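Local coordinates for tyrosine specific protein phosphatase (Trypanosoma cruzi, PDB 4AZ1) that probably removes phosphate from phosphotyrosine in protein substrates, as a member of the protein tyrosine phosphatase family, at residues G231-G234 against T235-A239; Y277-I280 against Y281-M285. All coordinates share one frame; numbering follows the deposited sequence.

Contact 1: residues G231-G234 against T235-A239; sequences GRTG and TLIGA. With FMT (formic acid), chain D.
Thr-233 and Ile-237 lie side by side one turn apart at the start of helix 232-247, where the CX5R signature loop of the protein tyrosine phosphatases, running here from Cys-226 to Arg-232, passes into helix. Gly-231 is the N-cap residue, and its carbonyl oxygen accepts the first bond of the helix from Thr-235 N at 3.1 Å. The next three bonds of the helix run from Leu-236 N to Arg-232 O, from Ile-237 N to Thr-233 O and from Gly-238 N to Gly-234 O, the last at 2.9 Å.

Side chains meet closely on the Thr-233/Ile-237 side. Ile-237 CG1 stands anti to the carbonyl carbon (chi1 -64°) and leans back over the preceding turn, 3.5 Å from Thr-233 O. Its CD1 then meets Thr-233 CG2 at 4.0 Å; Ala-92 of strand 90-93 touches both side chains and Phe-90 touches Ile-237. Leu-236 instead turns its end away from the first turn, toward the leucines of helix 203-215.

Against 235-239 the loose side is Arg-232, though it is itself buried and firmly held. Its side chain leaves the backbone away from 235-239 and stays at least 5.5 Å from it; a bend at chi3 (-76°) lies further out. NH1 makes a salt bridge to Glu-124 and a hydrogen bond to Trp-194 O. A formic acid molecule, probably from the crystallisation liquor, is also gripped by Ser-227 N and Ala-228 N, consistent with the family's phosphate pocket. Its O1 sits at the guanidinium edge, close to its plane, and receives Arg-232 NH2 at 2.7 Å in a nearly straight bond of 165°.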
loop_
_atom_site.group_PDB
_atom_site.type_symbol
_atom_site.label_atom_id
_atom_site.label_comp_id
_atom_site.label_asym_id
_atom_site.label_seq_id
_atom_site.Cartn_x
_atom_site.Cartn_y
_atom_site.Cartn_z
ATOM N N GLY A 231 10.025 1.203 20.061
ATOM C CA GLY A 231 10.252 0.310 21.189
ATOM C C GLY A 231 11.463 -0.579 20.999
ATOM O O GLY A 231 12.597 -0.188 21.323
ATOM N N ARG A 232 11.217 -1.772 20.475
ATOM C CA ARG A 232 12.282 -2.689 20.111
ATOM C C ARG A 232 13.205 -2.043 19.075
ATOM O O ARG A 232 14.404 -2.316 19.041
ATOM C CB ARG A 232 11.663 -4.006 19.577
ATOM C CG ARG A 232 10.975 -4.836 20.693
ATOM C CD ARG A 232 10.113 -5.962 20.137
ATOM N NE ARG A 232 8.850 -5.461 19.607
ATOM C CZ ARG A 232 7.955 -6.213 18.969
ATOM N NH1 ARG A 232 8.173 -7.508 18.780
ATOM N NH2 ARG A 232 6.837 -5.666 18.523
ATOM N N THR A 233 12.636 -1.187 18.229
ATOM C CA THR A 233 13.412 -0.443 17.244
ATOM C C THR A 233 14.463 0.431 17.944
ATOM O O THR A 233 15.642 0.447 17.555
ATOM C CB THR A 233 12.484 0.464 16.425
ATOM O OG1 THR A 233 11.694 -0.345 15.545
ATOM C CG2 THR A 233 13.296 1.482 15.624
ATOM N N GLY A 234 14.031 1.146 18.981
ATOM C CA GLY A 234 14.930 1.970 19.783
ATOM C C GLY A 234 16.019 1.186 20.504
ATOM O O GLY A 234 17.165 1.633 20.566
ATOM N N THR A 235 15.675 0.015 21.038
ATOM C CA THR A 235 16.666 -0.836 21.694
ATOM C C THR A 235 17.756 -1.285 20.726
ATOM O O THR A 235 18.959 -1.249 21.047
ATOM C CB THR A 235 16.004 -2.097 22.284
ATOM O OG1 THR A 235 15.097 -1.723 23.328
ATOM C CG2 THR A 235 17.053 -3.060 22.832
ATOM N N LEU A 236 17.340 -1.731 19.546
ATOM C CA LEU A 236 18.298 -2.193 18.553
ATOM C C LEU A 236 19.296 -1.091 18.192
ATOM O O LEU A 236 20.497 -1.331 18.152
ATOM C CB LEU A 236 17.577 -2.657 17.290
ATOM C CG LEU A 236 18.569 -3.217 16.262
ATOM C CD1 LEU A 236 19.432 -4.265 16.916
ATOM C CD2 LEU A 236 17.846 -3.826 15.084
ATOM N N ILE A 237 18.785 0.107 17.910
ATOM C CA ILE A 237 19.640 1.219 17.514
ATOM C C ILE A 237 20.513 1.647 18.707
ATOM O O ILE A 237 21.701 1.939 18.543
ATOM C CB ILE A 237 18.817 2.401 16.941
ATOM C CG1 ILE A 237 18.108 1.966 15.652
ATOM C CG2 ILE A 237 19.721 3.591 16.644
ATOM C CD1 ILE A 237 17.010 2.926 15.164
ATOM N N GLY A 238 19.941 1.622 19.908
ATOM C CA GLY A 238 20.692 1.968 21.110
ATOM C C GLY A 238 21.823 0.993 21.404
ATOM O O GLY A 238 22.939 1.391 21.773
ATOM N N ALA A 239 21.536 -0.294 21.246
ATOM C CA ALA A 239 22.543 -1.325 21.463
ATOM C C ALA A 239 23.673 -1.178 20.448
ATOM O O ALA A 239 24.851 -1.313 20.802
ATOM C CB ALA A 239 21.923 -2.726 21.385
HETATM C C FMT D . 5.650 -2.101 19.198
HETATM O O1 FMT D . 6.116 -3.019 18.519
HETATM O O2 FMT D . 5.512 -0.949 18.777
#

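Contact 2: residues Y277-I280 against Y281-M285; sequences YFVI and YLTLM
Tyr-281 turns the edge of its ring toward the face of Tyr-277, an i to i+4 offset edge-to-face pair along helix 274-288 with planes at 78°. The two side chains run alongside each other, pointing the same way. CG of Tyr-277 is anti to its own nitrogen (chi1 -180°), whereas that of Tyr-281 is anti to the carbonyl carbon, and this brings the rings together at their outer ends. Tyr-277 CE2 thus lies in the plane of the Tyr-281 ring at its edge, 3.9 Å from Tyr-281 CE2. Both hydroxyls are hydrogen-bonded to Glu-24 of helix 14-30, which ties the pair to that helix.

On another side of the helix Phe-278 CD1 rests 4.1 Å from Leu-282 CG, the two side chains meeting at a slant, with Leu-295 of helix 293-299 touching both. Val-279 CG1 meets Thr-283 CG2 at 4.0 Å.

Backbone bonds of the i to i+4 type join the turns, and Ile-280 O takes two donors from the same face of its plane. One is Leu-284 N at 3.2 Å; the other is the hydroxyl of Thr-283, placed between backbone N and carbonyl carbon (chi1 76°), with OG1 3.0 Å from Ile-280 O.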
loop_
_atom_site.group_PDB
_atom_site.type_symbol
_atom_site.label_atom_id
_atom_site.label_comp_id
_atom_site.label_asym_id
_atom_site.label_seq_id
_atom_site.Cartn_x
_atom_site.Cartn_y
_atom_site.Cartn_z
ATOM N N TYR A 277 14.821 -0.738 27.614
ATOM C CA TYR A 277 15.997 0.041 28.001
ATOM C C TYR A 277 16.990 -0.884 28.713
ATOM O O TYR A 277 18.216 -0.832 28.493
ATOM C CB TYR A 277 15.555 1.199 28.920
ATOM C CG TYR A 277 16.676 2.107 29.399
ATOM C CD1 TYR A 277 17.320 2.985 28.522
ATOM C CD2 TYR A 277 17.069 2.107 30.730
ATOM C CE1 TYR A 277 18.347 3.828 28.966
ATOM C CE2 TYR A 277 18.095 2.944 31.185
ATOM C CZ TYR A 277 18.722 3.805 30.294
ATOM O OH TYR A 277 19.730 4.642 30.741
ATOM N N PHE A 278 16.446 -1.749 29.559
ATOM C CA PHE A 278 17.244 -2.771 30.222
ATOM C C PHE A 278 18.028 -3.627 29.215
ATOM O O PHE A 278 19.217 -3.899 29.427
ATOM C CB PHE A 278 16.336 -3.649 31.069
ATOM C CG PHE A 278 16.943 -4.039 32.369
ATOM C CD1 PHE A 278 18.266 -4.482 32.424
ATOM C CD2 PHE A 278 16.211 -3.947 33.545
ATOM C CE1 PHE A 278 18.844 -4.842 33.642
ATOM C CE2 PHE A 278 16.782 -4.299 34.773
ATOM C CZ PHE A 278 18.100 -4.748 34.821
ATOM N N VAL A 279 17.386 -4.021 28.112
ATOM C CA VAL A 279 18.057 -4.872 27.115
ATOM C C VAL A 279 19.378 -4.254 26.601
ATOM O O VAL A 279 20.341 -4.980 26.344
ATOM C CB VAL A 279 17.107 -5.288 25.945
ATOM C CG1 VAL A 279 17.866 -6.105 24.878
ATOM C CG2 VAL A 279 15.947 -6.125 26.471
ATOM N N ILE A 280 19.452 -2.926 26.494
ATOM C CA ILE A 280 20.709 -2.326 26.048
ATOM C C ILE A 280 21.839 -2.638 27.039
ATOM O O ILE A 280 22.924 -3.024 26.618
ATOM C CB ILE A 280 20.613 -0.807 25.783
ATOM C CG1 ILE A 280 19.468 -0.501 24.815
ATOM C CG2 ILE A 280 21.954 -0.264 25.223
ATOM C CD1 ILE A 280 19.081 0.971 24.782
ATOM N N TYR A 281 21.590 -2.510 28.341
ATOM C CA TYR A 281 22.599 -2.920 29.326
ATOM C C TYR A 281 22.953 -4.407 29.211
ATOM O O TYR A 281 24.119 -4.785 29.361
ATOM C CB TYR A 281 22.142 -2.615 30.758
ATOM C CG TYR A 281 22.346 -1.177 31.194
ATOM C CD1 TYR A 281 23.566 -0.753 31.690
ATOM C CD2 TYR A 281 21.308 -0.250 31.124
ATOM C CE1 TYR A 281 23.760 0.569 32.097
ATOM C CE2 TYR A 281 21.489 1.060 31.523
ATOM C CZ TYR A 281 22.720 1.464 32.018
ATOM O OH TYR A 281 22.906 2.778 32.427
ATOM N N LEU A 282 21.943 -5.246 28.986
ATOM C CA LEU A 282 22.155 -6.692 28.867
ATOM C C LEU A 282 23.049 -7.045 27.677
ATOM O O LEU A 282 23.889 -7.938 27.772
ATOM C CB LEU A 282 20.817 -7.427 28.720
ATOM C CG LEU A 282 19.894 -7.273 29.922
ATOM C CD1 LEU A 282 18.567 -8.025 29.718
ATOM C CD2 LEU A 282 20.603 -7.732 31.179
ATOM N N THR A 283 22.861 -6.361 26.553
ATOM C CA THR A 283 23.717 -6.645 25.399
ATOM C C THR A 283 25.161 -6.233 25.699
ATOM O O THR A 283 26.101 -6.892 25.257
ATOM C CB THR A 283 23.223 -5.975 24.086
ATOM O OG1 THR A 283 23.521 -4.573 24.103
ATOM C CG2 THR A 283 21.741 -6.163 23.917
ATOM N N LEU A 284 25.339 -5.150 26.456
ATOM C CA LEU A 284 26.691 -4.701 26.788
ATOM C C LEU A 284 27.344 -5.743 27.676
ATOM O O LEU A 284 28.488 -6.150 27.445
ATOM C CB LEU A 284 26.678 -3.336 27.488
ATOM C CG LEU A 284 26.444 -2.117 26.585
ATOM C CD1 LEU A 284 26.263 -0.869 27.424
ATOM C CD2 LEU A 284 27.599 -1.914 25.580
ATOM N N MET A 285 26.598 -6.198 28.675
ATOM C CA MET A 285 27.092 -7.220 29.580
ATOM C C MET A 285 27.477 -8.503 28.840
ATOM O O MET A 285 28.571 -9.028 29.050
ATOM C CB MET A 285 26.068 -7.497 30.682
ATOM C CG MET A 285 25.838 -6.296 31.597
ATOM S SD MET A 285 24.471 -6.555 32.757
ATOM C CE MET A 285 25.266 -7.681 33.935
#

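How the contacts relate
Contacts 1 and 2 each span neighbouring turns of one helix, 232-247 and 274-288 respectively; these helices pack together with the contact centres about 10 Å apart. Thr-235 and Ala-239 supply the small side chains of the interface: Thr-235 CG2 rests 3.8 Å from Val-279 CG1, and Ala-239 CB lies 3.7 Å from Thr-283 OG1. Ile-280 fits between them, its CG1 3.9 Å from Thr-235 O. A polar link from Thr-235 OG1 to Gln-276 O also joins the helices. Contact 1 borders the probable active site through Arg-232, which closes the CX5R loop and binds the formic acid, while contact 2 carries the packing on to helices 14-30 and 293-299.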